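Local coordinates for protein PTHB1 (PDB 4YD8) that forms part of the BBSome, a coat complex thought to sort specific membrane proteins to primary cilia, and is represented here by its seven-bladed beta-propeller domain, at residues I44-F49 with G356-S361; F56-A61 with G340-L345; K89-T94 with L129-N134; L155-S160 with G186-S191; A261-V266 with G303-L308. All coordinates share one frame; numbering follows the deposited sequence. Where two conformers were deposited one is given.

From the N terminus, segments 44-49 and 56-61, on a central strand and in the loop after strand 52-56 of the first blade, meet the last blade near the end of the chain. Contact 1 (44-49 with 356-361) closes the longest loop, and contact 2 (56-61 with 340-345) nests inside it; the two touch, I44, F56 and P58 packing with L358 and C360. Contacts 3, 4 and 5 follow in series within both loops, and none of them cross. Contact 3 stays inside one blade, whereas contacts 4 and 5 each join one blade to the next. F90 of contact 3 also packs on I156 of contact 4, in the next blade.

Contact 1: I44-F49 with G356-S361; sequences IIVGSF and GHLQCS
I44 and L358 point their branches at each other tip to tip across the gap between two beta-sheets, with CG2 of I44 3.9 Å from CD2 of L358. Two torsions set up this meeting. In I44, CG1 lies beside the backbone N (chi1 -56°), which leaves CG2 anti to that N and facing the leucine, while the CG1 branch runs off in its extended form. L358 swings CG away from its own N (chi1 -179°), which carries its fork toward the isoleucine, CD2 being the nearer of the two methyls to CG2 of I44. V46, two residues further along the strand, comes alongside L358 rather than end-on: the two side chains slide past each other in opposite directions, and CG2 of V46 stays 4.2 Å from CD2 of L358. That single methyl therefore lies against both beta-branched residues. The other arm of I44 serves a second partner, because its CD1 reaches SG of C360 at 3.7 Å.

The meeting is wholly apolar and buried. The short axes of strands 44-47 and 357-361 run nearly antiparallel, at 164°, and come within 10.5 Å, a separation bridged by side chains and not by backbone pairing. Around the same layer, L29 and L31 press on I44, V350 lies against L358, and W13 and W14 of the N-terminal strand cover C360. Strand 357-362 pairs with strand 8-17 in its own sheet, so the last blade is completed by the start of the chain. Face-to-face packing of this closing blade on the first blade is characteristic of the ring of a beta-propeller.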
# COMPACT_ATOMS: atom_id res chain seq x y z
N ILE A 44 1.14 -5.16 -11.66
CA ILE A 44 1.69 -3.97 -11.02
C ILE A 44 0.87 -2.78 -11.48
O ILE A 44 0.73 -2.55 -12.69
CB ILE A 44 3.16 -3.75 -11.39
CG1 ILE A 44 4.01 -4.97 -11.06
CG2 ILE A 44 3.73 -2.52 -10.68
CD1 ILE A 44 5.40 -4.86 -11.64
N ILE A 45 0.30 -2.04 -10.53
CA ILE A 45 -0.42 -0.82 -10.85
C ILE A 45 0.33 0.35 -10.26
O ILE A 45 0.63 0.35 -9.07
CB ILE A 45 -1.87 -0.80 -10.29
CG1 ILE A 45 -2.64 -2.04 -10.76
CG2 ILE A 45 -2.57 0.52 -10.69
CD1 ILE A 45 -2.79 -3.10 -9.73
N VAL A 46 0.67 1.33 -11.10
CA VAL A 46 1.37 2.51 -10.62
C VAL A 46 0.71 3.78 -11.14
O VAL A 46 0.48 3.92 -12.34
CB VAL A 46 2.86 2.53 -11.05
CG1 VAL A 46 3.56 3.77 -10.48
CG2 VAL A 46 3.58 1.29 -10.56
N GLY A 47 0.41 4.71 -10.22
CA GLY A 47 -0.08 6.02 -10.62
C GLY A 47 1.00 7.06 -10.36
O GLY A 47 1.81 6.88 -9.44
N SER A 48 1.06 8.11 -11.16
CA SER A 48 2.09 9.13 -10.95
C SER A 48 1.48 10.50 -10.65
O SER A 48 0.31 10.75 -10.95
CB SER A 48 3.03 9.23 -12.15
OG SER A 48 2.53 10.04 -13.19
N PHE A 49 2.28 11.38 -10.07
CA PHE A 49 1.80 12.73 -9.78
C PHE A 49 1.68 13.52 -11.10
O PHE A 49 1.20 14.64 -11.11
CB PHE A 49 2.74 13.47 -8.82
CG PHE A 49 2.89 12.84 -7.47
CD1 PHE A 49 1.99 11.90 -7.01
CD2 PHE A 49 3.96 13.21 -6.65
CE1 PHE A 49 2.14 11.33 -5.76
CE2 PHE A 49 4.12 12.65 -5.41
CZ PHE A 49 3.21 11.71 -4.96
N GLY A 356 10.54 7.08 -10.55
CA GLY A 356 9.90 6.17 -11.48
C GLY A 356 10.68 4.96 -11.93
O GLY A 356 10.33 4.33 -12.92
N HIS A 357 11.74 4.60 -11.20
CA HIS A 357 12.40 3.33 -11.47
C HIS A 357 11.59 2.22 -10.82
O HIS A 357 11.36 2.21 -9.61
CB HIS A 357 13.84 3.33 -10.96
CG HIS A 357 14.73 4.29 -11.70
ND1 HIS A 357 15.49 3.90 -12.78
CD2 HIS A 357 14.96 5.61 -11.52
CE1 HIS A 357 16.16 4.95 -13.24
NE2 HIS A 357 15.86 5.99 -12.49
N LEU A 358 11.13 1.29 -11.65
CA LEU A 358 10.28 0.20 -11.20
C LEU A 358 11.00 -1.11 -11.48
O LEU A 358 11.39 -1.38 -12.62
CB LEU A 358 8.93 0.25 -11.92
CG LEU A 358 7.88 -0.80 -11.56
CD1 LEU A 358 7.43 -0.65 -10.11
CD2 LEU A 358 6.70 -0.70 -12.51
N GLN A 359 11.17 -1.94 -10.45
CA GLN A 359 11.98 -3.15 -10.59
C GLN A 359 11.37 -4.37 -9.90
O GLN A 359 10.86 -4.27 -8.77
CB GLN A 359 13.39 -2.91 -10.03
CG GLN A 359 14.31 -4.16 -10.08
CD GLN A 359 15.74 -3.81 -9.79
OE1 GLN A 359 16.08 -3.46 -8.66
NE2 GLN A 359 16.60 -3.92 -10.80
N CYS A 360 11.45 -5.52 -10.56
CA CYS A 360 11.05 -6.79 -9.94
C CYS A 360 12.29 -7.61 -9.63
O CYS A 360 13.19 -7.70 -10.47
CB CYS A 360 10.13 -7.61 -10.86
SG CYS A 360 8.59 -6.80 -11.30
N SER A 361 12.32 -8.21 -8.45
CA SER A 361 13.44 -9.07 -8.08
C SER A 361 12.97 -10.26 -7.25
O SER A 361 11.84 -10.28 -6.75
CB SER A 361 14.49 -8.27 -7.31
OG SER A 361 13.92 -7.69 -6.16

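Contact 2: F56-A61 with G340-L345; sequences FSPHPA and GCLHDL
The imidazole of H343 carries the pyrrolidine ring of P60 over one of its faces. CD of P60 makes a CH-pi contact 3.5 Å from the ring centroid, 17° off the normal, and sits shifted toward the rim on the side of CE1. CG of P60 overhangs the ring just beyond the CE1-NE2 bond, and the two side chains cross at about a right angle. The ring of W13, from strand 8-17, also meets the histidine, with the two planes inclined to each other, and P60 rests on that tryptophan as well.

This is the seam of the beta-propeller where the first blade meets the last. The segment 56-61 leaves strand 52-56 as an irregular loop, while 340-345 forms the tip of a beta-hairpin, whose type I' turn from L342 to L345 places H343 and D344 at positive phi. The turn is tied at both ends by its backbone: L342 N donates to L345 O and L345 N to L342 O, the latter bond 2.9 Å long. H343 turns CG anti to its N (chi1 -174°), which carries the imidazole out from the hairpin tip and up against the proline.

Deeper in the seam the contact becomes looser and aliphatic, with CD of P58 4.4 Å from CD2 of L342. P58 is also enclosed by W13, W14 and C360. A water joins the backbones of the two segments: it donates to P58 O at 2.8 Å and accepts from H343 N at 2.9 Å.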
# COMPACT_ATOMS: atom_id res chain seq x y z
N PHE A 56 1.10 -3.16 -15.38
CA PHE A 56 2.08 -4.07 -15.98
C PHE A 56 1.85 -5.52 -15.58
O PHE A 56 1.43 -5.82 -14.46
CB PHE A 56 3.53 -3.73 -15.57
CG PHE A 56 4.00 -2.36 -15.99
CD1 PHE A 56 3.77 -1.26 -15.18
CD2 PHE A 56 4.69 -2.19 -17.19
CE1 PHE A 56 4.21 0.00 -15.56
CE2 PHE A 56 5.14 -0.93 -17.57
CZ PHE A 56 4.89 0.17 -16.75
N SER A 57 2.20 -6.41 -16.50
CA SER A 57 2.34 -7.83 -16.18
C SER A 57 3.71 -8.25 -16.70
O SER A 57 3.85 -8.68 -17.83
CB SER A 57 1.21 -8.65 -16.83
OG SER A 57 1.25 -9.99 -16.39
N PRO A 58 4.74 -8.07 -15.87
CA PRO A 58 6.13 -8.21 -16.35
C PRO A 58 6.53 -9.64 -16.67
O PRO A 58 6.07 -10.59 -16.02
CB PRO A 58 6.96 -7.67 -15.17
CG PRO A 58 6.07 -7.74 -13.99
CD PRO A 58 4.67 -7.58 -14.49
N HIS A 59 7.39 -9.79 -17.66
CA HIS A 59 7.94 -11.08 -18.05
C HIS A 59 9.44 -10.93 -18.20
O HIS A 59 9.91 -9.87 -18.62
CB HIS A 59 7.32 -11.58 -19.36
CG HIS A 59 5.86 -11.87 -19.27
ND1 HIS A 59 4.90 -10.88 -19.35
CD2 HIS A 59 5.18 -13.03 -19.10
CE1 HIS A 59 3.70 -11.42 -19.24
NE2 HIS A 59 3.85 -12.72 -19.08
N PRO A 60 10.20 -11.97 -17.86
CA PRO A 60 11.65 -11.89 -18.06
C PRO A 60 12.00 -11.89 -19.55
O PRO A 60 11.20 -12.31 -20.38
CB PRO A 60 12.17 -13.15 -17.36
CG PRO A 60 11.05 -14.11 -17.49
CD PRO A 60 9.79 -13.28 -17.33
N ALA A 61 13.20 -11.40 -19.85
CA ALA A 61 13.70 -11.34 -21.21
C ALA A 61 13.59 -12.70 -21.90
O ALA A 61 14.02 -13.72 -21.36
CB ALA A 61 15.15 -10.85 -21.21
N GLY A 340 4.51 -9.94 -4.13
CA GLY A 340 3.34 -10.60 -4.70
C GLY A 340 3.67 -11.71 -5.65
O GLY A 340 4.81 -12.18 -5.71
N CYS A 341 2.66 -12.12 -6.40
CA CYS A 341 2.80 -13.24 -7.32
C CYS A 341 2.89 -12.75 -8.76
O CYS A 341 1.91 -12.26 -9.33
CB CYS A 341 1.63 -14.20 -7.15
SG CYS A 341 1.74 -15.65 -8.20
N LEU A 342 4.08 -12.89 -9.34
CA LEU A 342 4.36 -12.44 -10.69
C LEU A 342 5.15 -13.52 -11.38
O LEU A 342 5.87 -14.26 -10.72
CB LEU A 342 5.16 -11.14 -10.68
CG LEU A 342 4.52 -9.97 -9.93
CD1 LEU A 342 5.54 -8.87 -9.71
CD2 LEU A 342 3.37 -9.42 -10.75
N HIS A 343 4.99 -13.63 -12.70
CA HIS A 343 5.73 -14.63 -13.48
C HIS A 343 5.47 -16.03 -12.90
O HIS A 343 6.35 -16.91 -12.93
CB HIS A 343 7.23 -14.28 -13.49
CG HIS A 343 8.07 -15.16 -14.37
ND1 HIS A 343 7.68 -15.52 -15.65
CD2 HIS A 343 9.27 -15.74 -14.17
CE1 HIS A 343 8.61 -16.29 -16.18
NE2 HIS A 343 9.59 -16.44 -15.31
N ASP A 344 4.27 -16.21 -12.37
CA ASP A 344 3.81 -17.48 -11.80
C ASP A 344 4.64 -17.94 -10.62
O ASP A 344 4.69 -19.14 -10.32
CB ASP A 344 3.79 -18.57 -12.87
CG ASP A 344 2.97 -18.18 -14.08
OD1 ASP A 344 1.83 -17.69 -13.89
OD2 ASP A 344 3.47 -18.33 -15.21
N LEU A 345 5.26 -16.99 -9.94
CA LEU A 345 6.11 -17.23 -8.78
C LEU A 345 5.63 -16.40 -7.61
O LEU A 345 5.24 -15.25 -7.79
CB LEU A 345 7.56 -16.87 -9.10
CG LEU A 345 8.19 -17.75 -10.18
CD1 LEU A 345 9.44 -17.10 -10.73
CD2 LEU A 345 8.50 -19.11 -9.60
O HOH W 1 4.04 -11.37 -14.19

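Contact 3: K89-T94 with L129-N134; sequences KFVSGT and LMYEHN
V91, the first residue of a type II beta turn that ends at T94, lies closest to M130 in the backbone, their CA atoms 7.8 Å apart, at a point where strand 129-134 is interrupted by a classic beta bulge in which M130 and Y131 both face V109. The bulge lets these two successive residues direct their side chains to the same loop, where an unbroken strand would send them to opposite sides.

Y131 makes the polar part of the contact. With chi1 at 60° its CG stands between the backbone N and the carbonyl carbon, and the phenol reaches across to the loop. Its OH donates a short 2.6 Å hydrogen bond to O of F90. The acceptor lies in the plane of the phenol ring, but the donor sits 21° out of the carbonyl plane, with a C=O...O angle of 141°. The hydroxyl also lies 3.7 Å from CB of F90, while CE2 of the same ring edge approaches CG2 of V91.

M130, a selenomethionine, adds an apolar arm nearer the surface. Its chain is folded at chi2 and chi3, bringing CE back to CG1 of V91 at 4.0 Å, and the two side chains cross at about a right angle. H98 touches both.

The loop follows the innermost strand, 84-88, of the four-stranded blade, and the bulged strand 127-134 is the outermost. The ring of F90 lies between this blade and the next, on V109 and A100 of its own sheet and edge-to-face with Y144 of strand 139-145, near G145, a residue critical for protein stability.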
# COMPACT_ATOMS: atom_id res chain seq x y z
N LYS A 89 -12.90 -4.58 -3.24
CA LYS A 89 -14.27 -4.87 -3.65
C LYS A 89 -15.14 -3.60 -3.56
O LYS A 89 -16.02 -3.51 -2.70
CB LYS A 89 -14.87 -5.99 -2.80
CG LYS A 89 -14.09 -7.32 -2.90
CD LYS A 89 -14.56 -8.32 -1.86
CE LYS A 89 -13.72 -9.60 -1.92
NZ LYS A 89 -14.31 -10.65 -1.06
N PHE A 90 -14.89 -2.66 -4.46
CA PHE A 90 -15.43 -1.31 -4.34
C PHE A 90 -16.77 -1.13 -5.06
O PHE A 90 -17.33 -0.03 -5.06
CB PHE A 90 -14.42 -0.31 -4.91
CG PHE A 90 -13.08 -0.34 -4.23
CD1 PHE A 90 -12.98 -0.46 -2.84
CD2 PHE A 90 -11.92 -0.25 -4.98
CE1 PHE A 90 -11.73 -0.48 -2.22
CE2 PHE A 90 -10.65 -0.26 -4.36
CZ PHE A 90 -10.57 -0.37 -2.98
N VAL A 91 -17.29 -2.19 -5.68
CA VAL A 91 -18.56 -2.08 -6.43
C VAL A 91 -19.65 -2.96 -5.81
O VAL A 91 -19.44 -4.14 -5.55
CB VAL A 91 -18.35 -2.44 -7.92
CG1 VAL A 91 -19.70 -2.52 -8.69
CG2 VAL A 91 -17.37 -1.44 -8.56
N SER A 92 -20.81 -2.36 -5.53
CA SER A 92 -21.86 -3.11 -4.86
C SER A 92 -22.42 -4.21 -5.77
O SER A 92 -22.48 -4.04 -6.98
CB SER A 92 -22.98 -2.17 -4.40
OG SER A 92 -23.58 -1.52 -5.51
N GLY A 93 -22.78 -5.34 -5.19
CA GLY A 93 -23.45 -6.39 -5.95
C GLY A 93 -22.47 -7.37 -6.59
O GLY A 93 -22.88 -8.36 -7.18
N THR A 94 -21.17 -7.10 -6.46
CA THR A 94 -20.14 -8.04 -6.91
C THR A 94 -18.96 -8.08 -5.94
O THR A 94 -18.69 -7.11 -5.23
CB THR A 94 -19.62 -7.69 -8.33
OG1 THR A 94 -18.59 -8.61 -8.71
CG2 THR A 94 -19.03 -6.29 -8.36
N LEU A 129 -14.67 3.46 -16.13
CA LEU A 129 -15.11 4.12 -14.90
C LEU A 129 -16.44 3.55 -14.42
O LEU A 129 -17.41 3.50 -15.18
CB LEU A 129 -15.23 5.63 -15.12
CG LEU A 129 -15.61 6.47 -13.90
CD1 LEU A 129 -14.44 6.55 -12.93
CD2 LEU A 129 -16.05 7.87 -14.34
N MSE A 130 -16.49 3.12 -13.16
CA MSE A 130 -17.75 2.63 -12.59
C MSE A 130 -18.48 3.77 -11.91
O MSE A 130 -19.68 3.95 -12.09
CB MSE A 130 -17.50 1.49 -11.59
CG MSE A 130 -16.82 0.27 -12.19
SE MSE A 130 -17.92 -0.53 -13.57
CE MSE A 130 -19.36 -1.35 -12.52
N TYR A 131 -17.76 4.55 -11.11
CA TYR A 131 -18.35 5.73 -10.49
C TYR A 131 -17.24 6.62 -10.01
O TYR A 131 -16.09 6.19 -9.90
CB TYR A 131 -19.29 5.37 -9.33
CG TYR A 131 -18.60 4.63 -8.19
CD1 TYR A 131 -17.99 5.32 -7.13
CD2 TYR A 131 -18.58 3.23 -8.16
CE1 TYR A 131 -17.37 4.63 -6.09
CE2 TYR A 131 -17.97 2.54 -7.13
CZ TYR A 131 -17.36 3.24 -6.10
OH TYR A 131 -16.76 2.55 -5.08
N GLU A 132 -17.58 7.87 -9.73
CA GLU A 132 -16.61 8.76 -9.10
C GLU A 132 -17.31 9.63 -8.07
O GLU A 132 -18.49 9.96 -8.21
CB GLU A 132 -15.92 9.63 -10.15
CG GLU A 132 -16.83 10.55 -10.92
CD GLU A 132 -16.09 11.30 -12.02
OE1 GLU A 132 -14.85 11.39 -11.94
OE2 GLU A 132 -16.75 11.79 -12.95
N HIS A 133 -16.55 9.97 -7.03
CA HIS A 133 -17.02 10.87 -6.00
C HIS A 133 -16.24 12.17 -6.08
O HIS A 133 -15.01 12.15 -6.02
CB HIS A 133 -16.86 10.24 -4.61
CG HIS A 133 -17.77 9.09 -4.36
ND1 HIS A 133 -19.13 9.24 -4.20
CD2 HIS A 133 -17.52 7.76 -4.25
CE1 HIS A 133 -19.68 8.05 -4.01
NE2 HIS A 133 -18.73 7.14 -4.02
N ASN A 134 -16.94 13.28 -6.19
CA ASN A 134 -16.25 14.56 -6.13
C ASN A 134 -16.11 14.98 -4.67
O ASN A 134 -17.10 15.04 -3.94
CB ASN A 134 -17.01 15.60 -6.97
CG ASN A 134 -16.99 15.26 -8.46
OD1 ASN A 134 -15.94 15.27 -9.10
ND2 ASN A 134 -18.16 14.93 -9.01

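Contact 4: L155-S160 with G186-S191; sequences LICIQS and GPLAYS
Q159 is stretched out along its whole length, CG anti to the backbone N (chi1 180°) and CD continuing the zigzag (chi2 -179°), and this extended arm carries the amide across to the backbone of G186. There NE2 donates to O of G186 at 2.9 Å with an N-H...O angle of 151°. The bond lies in the carbonyl plane of the glycine and also close to the plane of the glutamine amide. The other end of the amide is used too: OE1 accepts from a water at 2.6 Å, and that water accepts in turn from N of G186. One side chain thus grips both backbone polar atoms of a single residue, one directly and one through solvent, which fixes the rotation of the amide. N141 of strand 139-145 reinforces the grip, accepting a second bond from NE2 and giving one to G186 O.

L188 packs beside this polar cluster. With CG turned away from its own N, it sends CD2 toward strand 155-160, 4.0 Å from CB of Q159 and 3.8 Å from the carbonyl O of C157. SG of C157 borders the same methyl at 4.3 Å. Residues Q159 and C157 alternate with I158, whose side chain points away and packs against M166 and F168.

The side chain of C157 lies about 8 Å from G145, a residue critical for protein stability. Strand 155-160 is the second of its blade and 188-191 the innermost of the next; side-chain packing between successive sheets, with a glutamine tied to the neighbouring backbone, fits the blade-to-blade interface of a beta-propeller.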
# COMPACT_ATOMS: atom_id res chain seq x y z
N LEU A 155 -15.42 -0.78 1.81
CA LEU A 155 -15.77 0.64 1.87
C LEU A 155 -14.46 1.42 1.86
O LEU A 155 -13.41 0.85 2.10
CB LEU A 155 -16.58 0.94 3.13
CG LEU A 155 -17.84 0.10 3.33
CD1 LEU A 155 -18.77 0.77 4.33
CD2 LEU A 155 -18.54 -0.15 2.01
N ILE A 156 -14.52 2.72 1.58
CA ILE A 156 -13.31 3.52 1.44
C ILE A 156 -13.40 4.70 2.40
O ILE A 156 -14.47 5.29 2.59
CB ILE A 156 -13.13 4.02 -0.01
CG1 ILE A 156 -12.68 2.86 -0.92
CG2 ILE A 156 -12.11 5.17 -0.11
CD1 ILE A 156 -12.80 3.19 -2.39
N CYS A 157 -12.28 5.00 3.05
CA CYS A 157 -12.19 6.17 3.94
C CYS A 157 -11.05 7.03 3.46
O CYS A 157 -9.91 6.56 3.34
CB CYS A 157 -11.96 5.75 5.38
SG CYS A 157 -11.67 7.18 6.48
N ILE A 158 -11.35 8.29 3.15
CA ILE A 158 -10.34 9.22 2.67
C ILE A 158 -10.07 10.26 3.76
O ILE A 158 -11.01 10.86 4.28
CB ILE A 158 -10.80 9.93 1.38
CG1 ILE A 158 -11.01 8.93 0.23
CG2 ILE A 158 -9.80 11.01 0.95
CD1 ILE A 158 -11.76 9.56 -0.95
N GLN A 159 -8.80 10.45 4.11
CA GLN A 159 -8.43 11.54 5.01
C GLN A 159 -8.14 12.80 4.21
O GLN A 159 -7.31 12.77 3.29
CB GLN A 159 -7.19 11.15 5.84
CG GLN A 159 -6.76 12.29 6.81
CD GLN A 159 -5.52 11.93 7.61
OE1 GLN A 159 -5.32 12.44 8.71
NE2 GLN A 159 -4.68 11.05 7.07
N SER A 160 -8.80 13.91 4.56
CA SER A 160 -8.55 15.17 3.87
C SER A 160 -7.28 15.81 4.41
O SER A 160 -6.79 15.44 5.47
CB SER A 160 -9.73 16.13 4.05
OG SER A 160 -9.80 16.60 5.39
N GLY A 186 -1.44 12.25 9.04
CA GLY A 186 -0.50 11.15 9.15
C GLY A 186 -0.95 9.99 8.27
O GLY A 186 -1.96 10.07 7.58
N PRO A 187 -0.20 8.88 8.33
CA PRO A 187 -0.61 7.68 7.60
C PRO A 187 -1.94 7.17 8.14
O PRO A 187 -2.29 7.46 9.29
CB PRO A 187 0.54 6.67 7.87
CG PRO A 187 1.24 7.19 9.06
CD PRO A 187 1.04 8.70 9.10
N LEU A 188 -2.67 6.42 7.32
CA LEU A 188 -4.00 5.97 7.68
C LEU A 188 -4.20 4.50 7.34
O LEU A 188 -3.84 4.07 6.25
CB LEU A 188 -5.05 6.82 6.95
CG LEU A 188 -6.52 6.47 7.18
CD1 LEU A 188 -6.99 6.90 8.58
CD2 LEU A 188 -7.40 7.13 6.11
N ALA A 189 -4.77 3.73 8.26
CA ALA A 189 -5.03 2.31 7.99
C ALA A 189 -6.28 1.85 8.71
O ALA A 189 -6.67 2.40 9.74
CB ALA A 189 -3.80 1.45 8.39
N TYR A 190 -6.94 0.85 8.14
CA TYR A 190 -8.10 0.23 8.75
C TYR A 190 -7.75 -1.14 9.33
O TYR A 190 -7.10 -1.96 8.67
CB TYR A 190 -9.25 0.08 7.73
CG TYR A 190 -10.42 -0.73 8.27
CD1 TYR A 190 -11.24 -0.22 9.27
CD2 TYR A 190 -10.68 -2.01 7.80
CE1 TYR A 190 -12.31 -0.95 9.77
CE2 TYR A 190 -11.75 -2.75 8.29
CZ TYR A 190 -12.56 -2.21 9.29
OH TYR A 190 -13.61 -2.93 9.80
N SER A 191 -8.17 -1.38 10.57
CA SER A 191 -8.01 -2.70 11.19
C SER A 191 -9.35 -3.43 11.19
O SER A 191 -10.28 -3.01 11.86
CB SER A 191 -7.49 -2.56 12.63
OG SER A 191 -7.68 -3.76 13.35
O HOH W 2 -3.80 11.90 10.73

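Contact 5: A261-V266 with G303-L308; sequences ASSVFV and GTINTL
S263 begins the contact, its OG lying 4.1 Å from CD1 of I305 as strand 263-268 gets under way. The side chain of I305 has two conformers, and the distances to its CD1 are those of one of them. This strand is the second of one four-stranded blade of the beta-propeller, and 303-308 runs into the second strand, 306-311, of the following blade, so side chains fill the space between two successive sheets. Along the strand the direction of the side chains alternates. V264 turns to the other face of its sheet and rests on I252, leaving its neighbours on both sides to meet the next blade.

F265 is the main element. CG stands beside the backbone N and anti to the carbonyl carbon (chi1 -73°), which sends the ring across toward I305, and the two side chains come from opposite directions. The isoleucine meets the ring edge-on: in this conformer its CD1 lies in the ring plane, 3.4 Å from CZ and 3.6 Å from CE1, while CG2 comes within 3.8 Å of CZ. Both branches of I305 thus approach the CZ corner from the same side. F294 and P296 of strand 291-298 also pack on the phenyl, and V255 of the neighbouring strand touches it from within its own blade.

F265 and T307, whose CA atoms are nearest each other at 9.5 Å, stand too far apart for backbone bonding, and the gap is closed by side chains. At the neighbouring ring corner, CE2 of F265 lies 4.2 Å from OG1 of T307, which approaches obliquely.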
# COMPACT_ATOMS: atom_id res chain seq x y z
N ALA A 261 -3.24 -13.82 14.79
CA ALA A 261 -3.25 -12.68 15.72
C ALA A 261 -2.79 -11.40 15.03
O ALA A 261 -1.67 -11.32 14.52
CB ALA A 261 -2.39 -12.97 16.94
N SER A 262 -3.65 -10.39 15.06
CA SER A 262 -3.46 -9.16 14.29
C SER A 262 -2.36 -8.24 14.87
O SER A 262 -2.14 -8.20 16.08
CB SER A 262 -4.79 -8.40 14.21
OG SER A 262 -4.78 -7.43 13.18
N SER A 263 -1.67 -7.52 13.99
CA SER A 263 -0.61 -6.62 14.42
C SER A 263 -0.65 -5.29 13.68
O SER A 263 -0.85 -5.23 12.46
CB SER A 263 0.77 -7.25 14.22
OG SER A 263 1.01 -8.29 15.15
N VAL A 264 -0.42 -4.22 14.43
CA VAL A 264 -0.30 -2.88 13.88
C VAL A 264 1.17 -2.53 13.72
O VAL A 264 1.87 -2.35 14.71
CB VAL A 264 -0.96 -1.84 14.80
CG1 VAL A 264 -0.80 -0.46 14.21
CG2 VAL A 264 -2.43 -2.18 15.02
N PHE A 265 1.66 -2.44 12.49
CA PHE A 265 3.07 -2.07 12.34
C PHE A 265 3.19 -0.60 12.03
O PHE A 265 2.44 -0.07 11.21
CB PHE A 265 3.73 -2.90 11.25
CG PHE A 265 3.98 -4.32 11.66
CD1 PHE A 265 2.97 -5.26 11.58
CD2 PHE A 265 5.21 -4.70 12.16
CE1 PHE A 265 3.20 -6.57 11.97
CE2 PHE A 265 5.44 -6.00 12.54
CZ PHE A 265 4.43 -6.92 12.46
N VAL A 266 4.12 0.07 12.73
CA VAL A 266 4.38 1.48 12.49
C VAL A 266 5.84 1.70 12.12
O VAL A 266 6.76 1.26 12.82
CB VAL A 266 4.02 2.35 13.72
CG1 VAL A 266 4.25 3.83 13.39
CG2 VAL A 266 2.57 2.10 14.11
N GLY A 303 4.16 -17.10 15.32
CA GLY A 303 4.48 -16.03 16.24
C GLY A 303 5.48 -15.02 15.72
O GLY A 303 5.73 -14.02 16.39
N THR A 304 6.06 -15.25 14.54
CA THR A 304 7.00 -14.26 14.00
C THR A 304 6.49 -13.63 12.70
O THR A 304 5.61 -14.16 12.03
CB THR A 304 8.40 -14.87 13.74
OG1 THR A 304 8.36 -15.71 12.58
CG2 THR A 304 8.86 -15.67 14.95
N ILE A 305 7.07 -12.49 12.37
CA ILE A 305 6.70 -11.79 11.16
C ILE A 305 7.94 -11.25 10.46
O ILE A 305 8.89 -10.77 11.09
CB ILE A 305 5.70 -10.63 11.45
CG1 ILE A 305 4.42 -11.18 12.09
CG2 ILE A 305 5.37 -9.85 10.18
CD1 ILE A 305 3.34 -10.16 12.35
N ASN A 306 7.95 -11.39 9.13
CA ASN A 306 9.04 -10.84 8.32
C ASN A 306 8.64 -9.48 7.73
O ASN A 306 7.54 -9.32 7.20
CB ASN A 306 9.43 -11.80 7.18
CG ASN A 306 10.38 -12.92 7.63
OD1 ASN A 306 10.40 -13.31 8.79
ND2 ASN A 306 11.14 -13.46 6.67
N THR A 307 9.56 -8.52 7.80
CA THR A 307 9.30 -7.16 7.36
C THR A 307 10.41 -6.64 6.45
O THR A 307 11.60 -6.71 6.80
CB THR A 307 9.16 -6.21 8.57
OG1 THR A 307 8.09 -6.67 9.41
CG2 THR A 307 8.86 -4.78 8.10
N LEU A 308 10.02 -6.13 5.29
CA LEU A 308 10.95 -5.45 4.40
C LEU A 308 11.07 -4.00 4.83
O LEU A 308 10.07 -3.37 5.09
CB LEU A 308 10.48 -5.51 2.95
CG LEU A 308 10.76 -6.81 2.20
CD1 LEU A 308 9.72 -6.94 1.10
CD2 LEU A 308 12.15 -6.74 1.62